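Local coordinates for extracellular solute-binding protein, family 1 (Bifidobacterium longum subsp. infantis ATCC 15697, PDB 3QUF), which probably captures a solute, perhaps a carbohydrate, outside the cell and hands it to an ABC transporter for import, at residues F87-T90 with D96-K99; D210-K215 with K366-N371. One frame throughout, in Å; residues are numbered along the deposited sequence. Where two conformers were deposited one is given.

Contact 1: F87-T90 with D96-K99; sequences FNLT and DVMK. With ACY (acetic acid), chain E.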
loop_
_atom_site.group_PDB
_atom_site.type_symbol
_atom_site.label_atom_id
_atom_site.label_comp_id
_atom_site.label_asym_id
_atom_site.label_seq_id
_atom_site.Cartn_x
_atom_site.Cartn_y
_atom_site.Cartn_z
ATOM N N PHE A 87 -1.157 -19.769 5.044
ATOM C CA PHE A 87 -1.068 -19.204 3.710
ATOM C C PHE A 87 -1.241 -17.679 3.776
ATOM O O PHE A 87 -1.525 -17.108 4.847
ATOM C CB PHE A 87 -2.042 -19.876 2.747
ATOM C CG PHE A 87 -3.446 -19.858 3.222
ATOM C CD1 PHE A 87 -4.255 -18.764 2.999
ATOM C CD2 PHE A 87 -3.942 -20.936 3.969
ATOM C CE1 PHE A 87 -5.574 -18.747 3.507
ATOM C CE2 PHE A 87 -5.248 -20.913 4.450
ATOM C CZ PHE A 87 -6.034 -19.806 4.234
ATOM N N ASN A 88 -1.137 -17.020 2.633
ATOM C CA ASN A 88 -1.259 -15.573 2.596
ATOM C C ASN A 88 -2.474 -15.070 1.869
ATOM O O ASN A 88 -2.851 -15.602 0.821
ATOM C CB ASN A 88 -0.001 -14.977 1.931
ATOM C CG ASN A 88 1.242 -15.123 2.771
ATOM O OD1 ASN A 88 2.186 -15.822 2.411
ATOM N ND2 ASN A 88 1.249 -14.466 3.978
ATOM N N LEU A 89 -3.090 -14.033 2.446
ATOM C CA LEU A 89 -4.125 -13.266 1.811
ATOM C C LEU A 89 -3.442 -12.052 1.207
ATOM O O LEU A 89 -2.884 -11.213 1.911
ATOM C CB LEU A 89 -5.174 -12.835 2.816
ATOM C CG LEU A 89 -5.916 -13.974 3.534
ATOM C CD1 LEU A 89 -6.886 -13.401 4.558
ATOM C CD2 LEU A 89 -6.655 -14.878 2.576
ATOM N N THR A 90 -3.439 -12.012 -0.107
ATOM C CA THR A 90 -2.777 -10.950 -0.830
ATOM C C THR A 90 -3.808 -9.949 -1.319
ATOM O O THR A 90 -5.013 -10.183 -1.210
ATOM C CB THR A 90 -2.009 -11.471 -2.009
ATOM O OG1 THR A 90 -2.890 -11.828 -3.103
ATOM C CG2 THR A 90 -1.145 -12.704 -1.601
ATOM N N ASP A 96 -11.598 -13.344 -2.422
ATOM C CA ASP A 96 -11.896 -14.668 -2.974
ATOM C C ASP A 96 -11.643 -15.762 -1.947
ATOM O O ASP A 96 -12.475 -16.637 -1.765
ATOM C CB ASP A 96 -11.092 -14.943 -4.248
ATOM C CG ASP A 96 -11.559 -14.103 -5.449
ATOM O OD1 ASP A 96 -12.761 -13.769 -5.533
ATOM O OD2 ASP A 96 -10.696 -13.802 -6.301
ATOM N N VAL A 97 -10.504 -15.695 -1.259
ATOM C CA VAL A 97 -10.213 -16.685 -0.214
ATOM C C VAL A 97 -11.189 -16.567 0.961
ATOM O O VAL A 97 -11.715 -17.581 1.407
ATOM C CB VAL A 97 -8.776 -16.609 0.253
ATOM C CG1 VAL A 97 -8.528 -17.618 1.378
ATOM C CG2 VAL A 97 -7.893 -16.967 -0.938
HETATM N N MSE A 98 -11.391 -15.357 1.475
HETATM C CA MSE A 98 -12.292 -15.205 2.614
HETATM C C MSE A 98 -13.689 -15.709 2.271
HETATM O O MSE A 98 -14.329 -16.377 3.090
HETATM C CB MSE A 98 -12.293 -13.762 3.116
HETATM C CG MSE A 98 -11.009 -13.366 3.807
HETATM SE SE MSE A 98 -11.114 -11.626 4.648
HETATM C CE MSE A 98 -11.321 -10.491 3.080
ATOM N N LYS A 99 -14.183 -15.403 1.077
ATOM C CA LYS A 99 -15.559 -15.770 0.669
ATOM C C LYS A 99 -15.732 -17.279 0.575
ATOM O O LYS A 99 -16.829 -17.800 0.669
ATOM C CB LYS A 99 -15.895 -15.174 -0.715
ATOM C CG LYS A 99 -16.207 -13.680 -0.724
ATOM C CD LYS A 99 -16.025 -13.079 -2.144
ATOM C CE LYS A 99 -16.670 -11.695 -2.331
ATOM N NZ LYS A 99 -18.108 -11.740 -2.765
HETATM C C ACY E . -9.836 -10.360 -4.561
HETATM O O ACY E . -10.273 -10.251 -5.742
HETATM O OXT ACY E . -9.820 -11.456 -3.956
HETATM C CH3 ACY E . -9.375 -9.083 -3.907
#
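L89, the last residue of strand 86-89, lays its branched end against V97 and M98 of helix 94-100, in a strand-turn-helix unit of the alpha/beta framework of periplasmic-type solute-binding proteins. In the central sheet, strand 86-89 lies between strand 30-36, parallel to it, and strand 295-305, antiparallel. Four residues, 90-93, make the turn. Following L89 outward, CB leaves the strand toward the helix, and CG stands anti to the carbonyl carbon (chi1 -61°), where the chain forks over two neighbouring helix positions. CD2 drops onto V97, 3.5 Å from V97 CG1, and lies nearly as close to V97 CB, so it rests along that branch of the valine. CD1 takes the other direction and comes to 4.2 Å from CG of M98, a selenomethionine, whose side chain crosses that of L89 at about a right angle. V97 CG1 serves both strand residues: besides meeting L89 it approaches the ring of F87 obliquely, 3.8 Å from F87 CE1, with the phenylalanine coming from the opposite direction. F87 and L89 project from the same side of the strand, with N88 between them turned the other way and held by Y37 and G302. No hydrogen bond joins the two segments, and all four touching residues are buried. Beyond V97, the F87 ring is also packed against Y70, L74 and L78 of helix 67-79. On the helix itself, the backbone N of D96 donates to OXT of a bound acetic acid molecule, probably from the crystallisation liquor, at 3.0 Å and nearly straight, with an N-H...O angle of 167°.

Contact 2: D210-K215 with K366-N371; sequences DIWSGK and KFYWVN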
loop_
_atom_site.group_PDB
_atom_site.type_symbol
_atom_site.label_atom_id
_atom_site.label_comp_id
_atom_site.label_asym_id
_atom_site.label_seq_id
_atom_site.Cartn_x
_atom_site.Cartn_y
_atom_site.Cartn_z
ATOM N N ASP A 210 -17.395 3.043 1.786
ATOM C CA ASP A 210 -18.768 3.461 1.361
ATOM C C ASP A 210 -19.023 2.988 -0.076
ATOM O O ASP A 210 -20.132 2.522 -0.391
ATOM C CB ASP A 210 -19.002 4.981 1.427
ATOM C CG ASP A 210 -19.151 5.512 2.863
ATOM O OD1 ASP A 210 -19.352 4.688 3.772
ATOM O OD2 ASP A 210 -19.090 6.751 3.065
ATOM N N ILE A 211 -18.014 3.095 -0.939
ATOM C CA ILE A 211 -18.146 2.557 -2.296
ATOM C C ILE A 211 -18.250 1.036 -2.270
ATOM O O ILE A 211 -19.149 0.454 -2.905
ATOM C CB ILE A 211 -17.048 3.063 -3.238
ATOM C CG1 ILE A 211 -17.201 4.571 -3.422
ATOM C CG2 ILE A 211 -17.110 2.353 -4.619
ATOM C CD1 ILE A 211 -16.011 5.248 -4.121
ATOM N N TRP A 212 -17.389 0.373 -1.521
ATOM C CA TRP A 212 -17.382 -1.093 -1.543
ATOM C C TRP A 212 -18.715 -1.634 -1.040
ATOM O O TRP A 212 -19.213 -2.630 -1.549
ATOM C CB TRP A 212 -16.265 -1.681 -0.711
ATOM C CG TRP A 212 -14.887 -1.122 -0.847
ATOM C CD1 TRP A 212 -13.995 -1.056 0.119
ATOM C CD2 TRP A 212 -14.212 -0.664 -2.053
ATOM N NE1 TRP A 212 -12.817 -0.543 -0.331
ATOM C CE2 TRP A 212 -12.925 -0.297 -1.676
ATOM C CE3 TRP A 212 -14.601 -0.508 -3.391
ATOM C CZ2 TRP A 212 -11.967 0.190 -2.586
ATOM C CZ3 TRP A 212 -13.654 0.008 -4.288
ATOM C CH2 TRP A 212 -12.359 0.326 -3.874
ATOM N N SER A 213 -19.300 -0.952 -0.062
ATOM C CA SER A 213 -20.541 -1.432 0.557
ATOM C C SER A 213 -21.801 -0.978 -0.175
ATOM O O SER A 213 -22.904 -1.368 0.222
ATOM C CB SER A 213 -20.600 -0.970 2.007
ATOM O OG SER A 213 -20.726 0.420 2.051
ATOM N N GLY A 214 -21.657 -0.171 -1.230
ATOM C CA GLY A 214 -22.777 0.297 -2.044
ATOM C C GLY A 214 -23.473 1.523 -1.487
ATOM O O GLY A 214 -24.482 1.978 -2.047
ATOM N N LYS A 215 -22.947 2.073 -0.397
ATOM C CA LYS A 215 -23.532 3.269 0.237
ATOM C C LYS A 215 -23.162 4.558 -0.501
ATOM O O LYS A 215 -23.789 5.616 -0.299
ATOM C CB LYS A 215 -23.083 3.373 1.702
ATOM C CG LYS A 215 -23.407 2.154 2.591
ATOM C CD LYS A 215 -24.787 2.251 3.148
ATOM C CE LYS A 215 -25.176 1.015 3.926
ATOM N NZ LYS A 215 -26.549 1.223 4.442
ATOM N N LYS A 366 -2.094 7.264 8.987
ATOM C CA LYS A 366 -2.472 8.132 7.881
ATOM C C LYS A 366 -1.805 7.664 6.566
ATOM O O LYS A 366 -1.181 8.455 5.879
ATOM C CB LYS A 366 -2.081 9.568 8.179
ATOM C CG LYS A 366 -2.784 10.152 9.394
ATOM C CD LYS A 366 -2.601 11.663 9.547
ATOM C CE LYS A 366 -3.693 12.465 8.718
ATOM N NZ LYS A 366 -3.446 14.002 8.441
ATOM N N PHE A 367 -1.933 6.386 6.269
ATOM C CA PHE A 367 -1.475 5.811 5.024
ATOM C C PHE A 367 -2.630 5.055 4.374
ATOM O O PHE A 367 -3.481 4.463 5.065
ATOM C CB PHE A 367 -0.262 4.893 5.227
ATOM C CG PHE A 367 -0.522 3.690 6.129
ATOM C CD1 PHE A 367 -0.336 3.784 7.497
ATOM C CD2 PHE A 367 -0.856 2.461 5.580
ATOM C CE1 PHE A 367 -0.555 2.697 8.313
ATOM C CE2 PHE A 367 -1.078 1.354 6.391
ATOM C CZ PHE A 367 -0.904 1.480 7.759
ATOM N N TYR A 368 -2.652 5.041 3.049
ATOM C CA TYR A 368 -3.737 4.414 2.324
ATOM C C TYR A 368 -3.292 4.046 0.915
ATOM O O TYR A 368 -2.410 4.677 0.367
ATOM C CB TYR A 368 -4.963 5.350 2.259
ATOM C CG TYR A 368 -6.160 4.738 1.593
ATOM C CD1 TYR A 368 -6.771 3.622 2.141
ATOM C CD2 TYR A 368 -6.654 5.223 0.361
ATOM C CE1 TYR A 368 -7.867 3.022 1.556
ATOM C CE2 TYR A 368 -7.765 4.690 -0.196
ATOM C CZ TYR A 368 -8.364 3.546 0.390
ATOM O OH TYR A 368 -9.448 2.935 -0.166
ATOM N N TRP A 369 -3.944 3.034 0.367
ATOM C CA TRP A 369 -3.854 2.661 -1.028
ATOM C C TRP A 369 -5.223 2.092 -1.424
ATOM O O TRP A 369 -5.911 1.509 -0.589
ATOM C CB TRP A 369 -2.734 1.617 -1.234
ATOM C CG TRP A 369 -2.377 1.462 -2.686
ATOM C CD1 TRP A 369 -2.613 0.373 -3.487
ATOM C CD2 TRP A 369 -1.710 2.427 -3.505
ATOM N NE1 TRP A 369 -2.144 0.612 -4.762
ATOM C CE2 TRP A 369 -1.599 1.876 -4.796
ATOM C CE3 TRP A 369 -1.230 3.728 -3.280
ATOM C CZ2 TRP A 369 -1.004 2.565 -5.844
ATOM C CZ3 TRP A 369 -0.651 4.396 -4.310
ATOM C CH2 TRP A 369 -0.545 3.815 -5.589
ATOM N N VAL A 370 -5.634 2.286 -2.674
ATOM C CA VAL A 370 -6.914 1.726 -3.136
ATOM C C VAL A 370 -6.733 0.221 -3.417
ATOM O O VAL A 370 -6.155 -0.167 -4.448
ATOM C CB VAL A 370 -7.470 2.435 -4.357
ATOM C CG1 VAL A 370 -8.836 1.823 -4.755
ATOM C CG2 VAL A 370 -7.723 3.976 -4.059
ATOM N N ASN A 371 -7.223 -0.602 -2.511
ATOM C CA ASN A 371 -7.085 -2.065 -2.594
ATOM C C ASN A 371 -8.464 -2.628 -2.933
ATOM O O ASN A 371 -9.272 -2.991 -2.054
ATOM C CB ASN A 371 -6.492 -2.633 -1.286
ATOM C CG ASN A 371 -5.023 -2.322 -1.123
ATOM O OD1 ASN A 371 -4.579 -1.745 -0.101
ATOM N ND2 ASN A 371 -4.268 -2.687 -2.100
#
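W212 has CG anti to its carbonyl carbon (chi1 -47°). With chi2 at 148°, the six-membered end of its indole reaches toward V370. The valine's CG1 is itself swung anti to the backbone N (chi1 -178°). The two side chains cross obliquely: V370 CG1 sits at the rim of the indole, near the ring plane, 3.9 Å from W212 CH2 and 4.1 Å from W212 CZ2. Y368 and N371 complete the approach, both at a slant to the ring, with Y368 OH 4.4 Å and the backbone O of N371 4.2 Å from W212 CZ2. These two oxygens have hydrogen-bond partners of their own, Y368 OH in D208 and N371 O in R94. What is joined is the end of the short helix 209-212 and the chain that runs on from strand 367-368, which belongs to the large mixed sheet. The helix closes in a Schellman motif: G214, at positive phi, donates from N to I211 O at 3.1 Å, and K215 N makes a weak bond to D210 O. P373 and F218 also touch the indole, whose ring meets that of W408, while V370 rests on L194 and Y368 on A195, both of helix 188-199. Between W212 and V370, then, the contact is van der Waals, with no hydrogen bond across the segments; the polar edge of the indole is satisfied by D206, which accepts from NE1 and probably helps fix the rotation of the ring.

In the fold
Contact 1 closes before contact 2 opens along the chain: 87-90 and 96-99 are near neighbours in sequence, whereas 210-215 and 366-371 are brought together across 150 intervening residues. Their centres lie 18 Å apart and their nearest atoms about 7 Å, without touching. Both reach the same mixed sheet through strand 295-305, which pairs antiparallel with strand 86-89 and parallel with strand 367-368. The helix carrying 96-99 starts at R94, whose side chain connects the surroundings of the two contacts. The contacts thus tie helical elements to separate parts of one sheet, consistent with the two-lobed build of solute-binding proteins, whose chain passes repeatedly between lobes.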